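Local coordinates for conserved protein with 2 CBS domains (Pyrobaculum aerophilum, PDB 2RIH) that binds AMP through a pair of CBS domains, a Bateman module, and so probably serves as a sensor of cellular adenylate levels, at residues L10-P15 / L113-L117. Sequence-based numbering, arbitrary orientation.
Sequences LLKRPP and LVGVL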
ATOM      1  N   LEU A  10      -7.576 -12.094  11.807  1.00 21.88           N
ATOM      2  CA  LEU A  10      -7.003 -11.840  10.484  1.00 22.84           C
ATOM      3  C   LEU A  10      -5.501 -11.563  10.512  1.00 22.45           C
ATOM      4  O   LEU A  10      -4.926 -11.194   9.496  1.00 22.63           O
ATOM      5  CB  LEU A  10      -7.713 -10.657   9.825  1.00 22.27           C
ATOM      6  CG  LEU A  10      -9.242 -10.715   9.796  1.00 23.65           C
ATOM      7  CD1 LEU A  10      -9.793  -9.488   9.086  1.00 21.90           C
ATOM      8  CD2 LEU A  10      -9.761 -12.014   9.142  1.00 23.55           C
ATOM      9  N   LEU A  11      -4.865 -11.732  11.668  1.00 23.56           N
ATOM     10  CA  LEU A  11      -3.432 -11.501  11.781  1.00 25.19           C
ATOM     11  C   LEU A  11      -2.684 -12.699  11.196  1.00 25.75           C
ATOM     12  O   LEU A  11      -3.006 -13.842  11.488  1.00 27.06           O
ATOM     13  CB  LEU A  11      -3.038 -11.249  13.237  1.00 25.84           C
ATOM     14  CG  LEU A  11      -3.601  -9.955  13.854  1.00 24.45           C
ATOM     15  CD1 LEU A  11      -3.294  -9.890  15.343  1.00 24.28           C
ATOM     16  CD2 LEU A  11      -3.054  -8.725  13.144  1.00 24.72           C
ATOM     17  N   LYS A  12      -1.678 -12.432  10.376  1.00 27.60           N
ATOM     18  CA  LYS A  12      -1.018 -13.495   9.629  1.00 27.83           C
ATOM     19  C   LYS A  12       0.349 -13.901  10.197  1.00 29.76           C
ATOM     20  O   LYS A  12       0.556 -15.074  10.495  1.00 33.11           O
ATOM     21  CB  LYS A  12      -0.989 -13.127   8.142  1.00 26.73           C
ATOM     22  CG  LYS A  12      -2.375 -13.351   7.518  1.00 26.90           C
ATOM     23  CD  LYS A  12      -2.610 -12.651   6.212  1.00 27.54           C
ATOM     24  CE  LYS A  12      -4.070 -12.837   5.758  1.00 27.25           C
ATOM     25  NZ  LYS A  12      -5.096 -12.135   6.626  1.00 24.76           N
ATOM     26  N   ARG A  13       1.251 -12.938  10.367  1.00 30.42           N
ATOM     27  CA  ARG A  13       2.598 -13.187  10.886  1.00 28.70           C
ATOM     28  C   ARG A  13       2.933 -12.212  12.014  1.00 28.29           C
ATOM     29  O   ARG A  13       2.217 -11.230  12.220  1.00 29.74           O
ATOM     30  CB  ARG A  13       3.627 -13.036   9.764  1.00 30.09           C
ATOM     31  CG  ARG A  13       3.466 -14.019   8.610  1.00 31.29           C
ATOM     32  CD  ARG A  13       3.747 -15.456   9.053  1.00 30.78           C
ATOM     33  NE  ARG A  13       3.619 -16.395   7.945  1.00 30.37           N
ATOM     34  CZ  ARG A  13       2.467 -16.903   7.497  1.00 30.31           C
ATOM     35  NH1 ARG A  13       2.485 -17.746   6.479  1.00 30.43           N
ATOM     36  NH2 ARG A  13       1.303 -16.591   8.055  1.00 30.31           N
ATOM     37  N   PRO A  14       4.018 -12.479  12.771  1.00 27.75           N
ATOM     38  CA  PRO A  14       4.379 -11.458  13.749  1.00 26.26           C
ATOM     39  C   PRO A  14       4.680 -10.119  13.068  1.00 26.14           C
ATOM     40  O   PRO A  14       5.181 -10.091  11.936  1.00 25.54           O
ATOM     41  CB  PRO A  14       5.625 -12.037  14.435  1.00 26.55           C
ATOM     42  CG  PRO A  14       5.546 -13.509  14.188  1.00 26.65           C
ATOM     43  CD  PRO A  14       4.923 -13.643  12.831  1.00 26.60           C
ATOM     44  N   PRO A  15       4.355  -9.009  13.741  1.00 25.50           N
ATOM     45  CA  PRO A  15       4.573  -7.715  13.127  1.00 25.60           C
ATOM     46  C   PRO A  15       6.056  -7.405  13.001  1.00 24.57           C
ATOM     47  O   PRO A  15       6.873  -7.938  13.757  1.00 24.51           O
ATOM     48  CB  PRO A  15       3.897  -6.746  14.102  1.00 25.17           C
ATOM     49  CG  PRO A  15       3.942  -7.428  15.392  1.00 25.51           C
ATOM     50  CD  PRO A  15       3.791  -8.887  15.093  1.00 24.47           C
ATOM     51  N   LEU A 113       1.926  -4.572  21.587  1.00 24.65           N
ATOM     52  CA  LEU A 113       1.811  -4.885  20.168  1.00 24.92           C
ATOM     53  C   LEU A 113       1.433  -6.348  19.954  1.00 24.32           C
ATOM     54  O   LEU A 113       2.094  -7.243  20.462  1.00 24.68           O
ATOM     55  CB  LEU A 113       3.139  -4.591  19.474  1.00 25.55           C
ATOM     56  CG  LEU A 113       3.273  -4.894  17.983  1.00 25.54           C
ATOM     57  CD1 LEU A 113       2.329  -4.040  17.142  1.00 24.18           C
ATOM     58  CD2 LEU A 113       4.715  -4.666  17.583  1.00 25.51           C
ATOM     59  N   VAL A 114       0.356  -6.570  19.207  1.00 23.41           N
ATOM     60  CA  VAL A 114      -0.094  -7.903  18.840  1.00 22.68           C
ATOM     61  C   VAL A 114       0.232  -8.161  17.365  1.00 22.23           C
ATOM     62  O   VAL A 114       0.724  -9.221  16.987  1.00 24.42           O
ATOM     63  CB  VAL A 114      -1.622  -8.034  19.052  1.00 23.44           C
ATOM     64  CG1 VAL A 114      -2.086  -9.460  18.743  1.00 25.46           C
ATOM     65  CG2 VAL A 114      -1.993  -7.648  20.478  1.00 23.94           C
ATOM     66  N   GLY A 115      -0.061  -7.179  16.529  1.00 21.55           N
ATOM     67  CA  GLY A 115       0.184  -7.312  15.117  1.00 21.89           C
ATOM     68  C   GLY A 115      -0.097  -6.030  14.385  1.00 23.29           C
ATOM     69  O   GLY A 115      -0.313  -4.965  15.001  1.00 20.80           O
ATOM     70  N   VAL A 116      -0.066  -6.152  13.063  1.00 22.12           N
ATOM     71  CA  VAL A 116      -0.403  -5.082  12.152  1.00 23.36           C
ATOM     72  C   VAL A 116      -1.402  -5.647  11.142  1.00 24.24           C
ATOM     73  O   VAL A 116      -1.169  -6.691  10.523  1.00 24.18           O
ATOM     74  CB  VAL A 116       0.852  -4.545  11.424  1.00 23.23           C
ATOM     75  CG1 VAL A 116       0.454  -3.549  10.304  1.00 23.82           C
ATOM     76  CG2 VAL A 116       1.812  -3.907  12.422  1.00 21.01           C
ATOM     77  N   LEU A 117      -2.518  -4.952  11.002  1.00 23.41           N
ATOM     78  CA  LEU A 117      -3.569  -5.325  10.080  1.00 25.14           C
ATOM     79  C   LEU A 117      -3.472  -4.422   8.850  1.00 26.11           C
ATOM     80  O   LEU A 117      -3.316  -3.208   8.970  1.00 25.75           O
ATOM     81  CB  LEU A 117      -4.924  -5.156  10.771  1.00 25.43           C
ATOM     82  CG  LEU A 117      -6.172  -5.730  10.107  1.00 27.13           C
ATOM     83  CD1 LEU A 117      -6.178  -7.258  10.201  1.00 25.45           C
ATOM     84  CD2 LEU A 117      -7.429  -5.143  10.754  1.00 26.50           C
TER
HETATM   85  O   HOH W   1      -0.407  -9.848  10.175  1.00 25.00           O
HETATM   86  O   HOH W   2       1.202  -8.592  12.045  1.00 24.54           O
HETATM   87  O   HOH W   3       0.583 -10.942  14.739  1.00 34.74           O
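Leu11 lays its two methyl groups over the bulged backbone of strand 113-117, with CD1 3.6 Å from Val114 CG1 and CD2 4.0 Å from Gly115 CA. The bulge is a classic one, Val114 and Gly115 both facing Val106 of the neighbouring strand, and glycine suits it here: a CB on residue 115 would run into Leu11 CD2. Pro15 packs on the same glycine, its CG 3.8 Å from Gly115 CA, and fits between Leu113 and Val116, with Pro15 CG 3.6 Å from Leu113 CD2 and Pro15 CB 3.9 Å from Val116 CG2. At the other end Leu10 CB meets Leu117 CD1 at 3.7 Å, close to Leu122 of helix 119-123.

Between Leu11 and Pro15 the backbone stands off the strand, and water fills the gap. One molecule accepts from Lys12 N (2.9 Å) and donates to Val116 O (3.3 Å); another donates to Arg13 O (2.8 Å) and accepts from Val116 N (2.9 Å); a third donates to both Arg13 O (3.0 Å) and Val114 O (2.8 Å).

The loop runs along edge strand 113-118 of the second CBS sheet before entering strand 16-19 of the first, so the contact joins the two repeats. Lys12 also forms a salt bridge with Asp121, an AMP-binding residue, and Val116 touches Leu38, another. The example illustrates how a loop can pack on an edge strand: apolar side chains carry the direct contact, while water links the polar backbone groups.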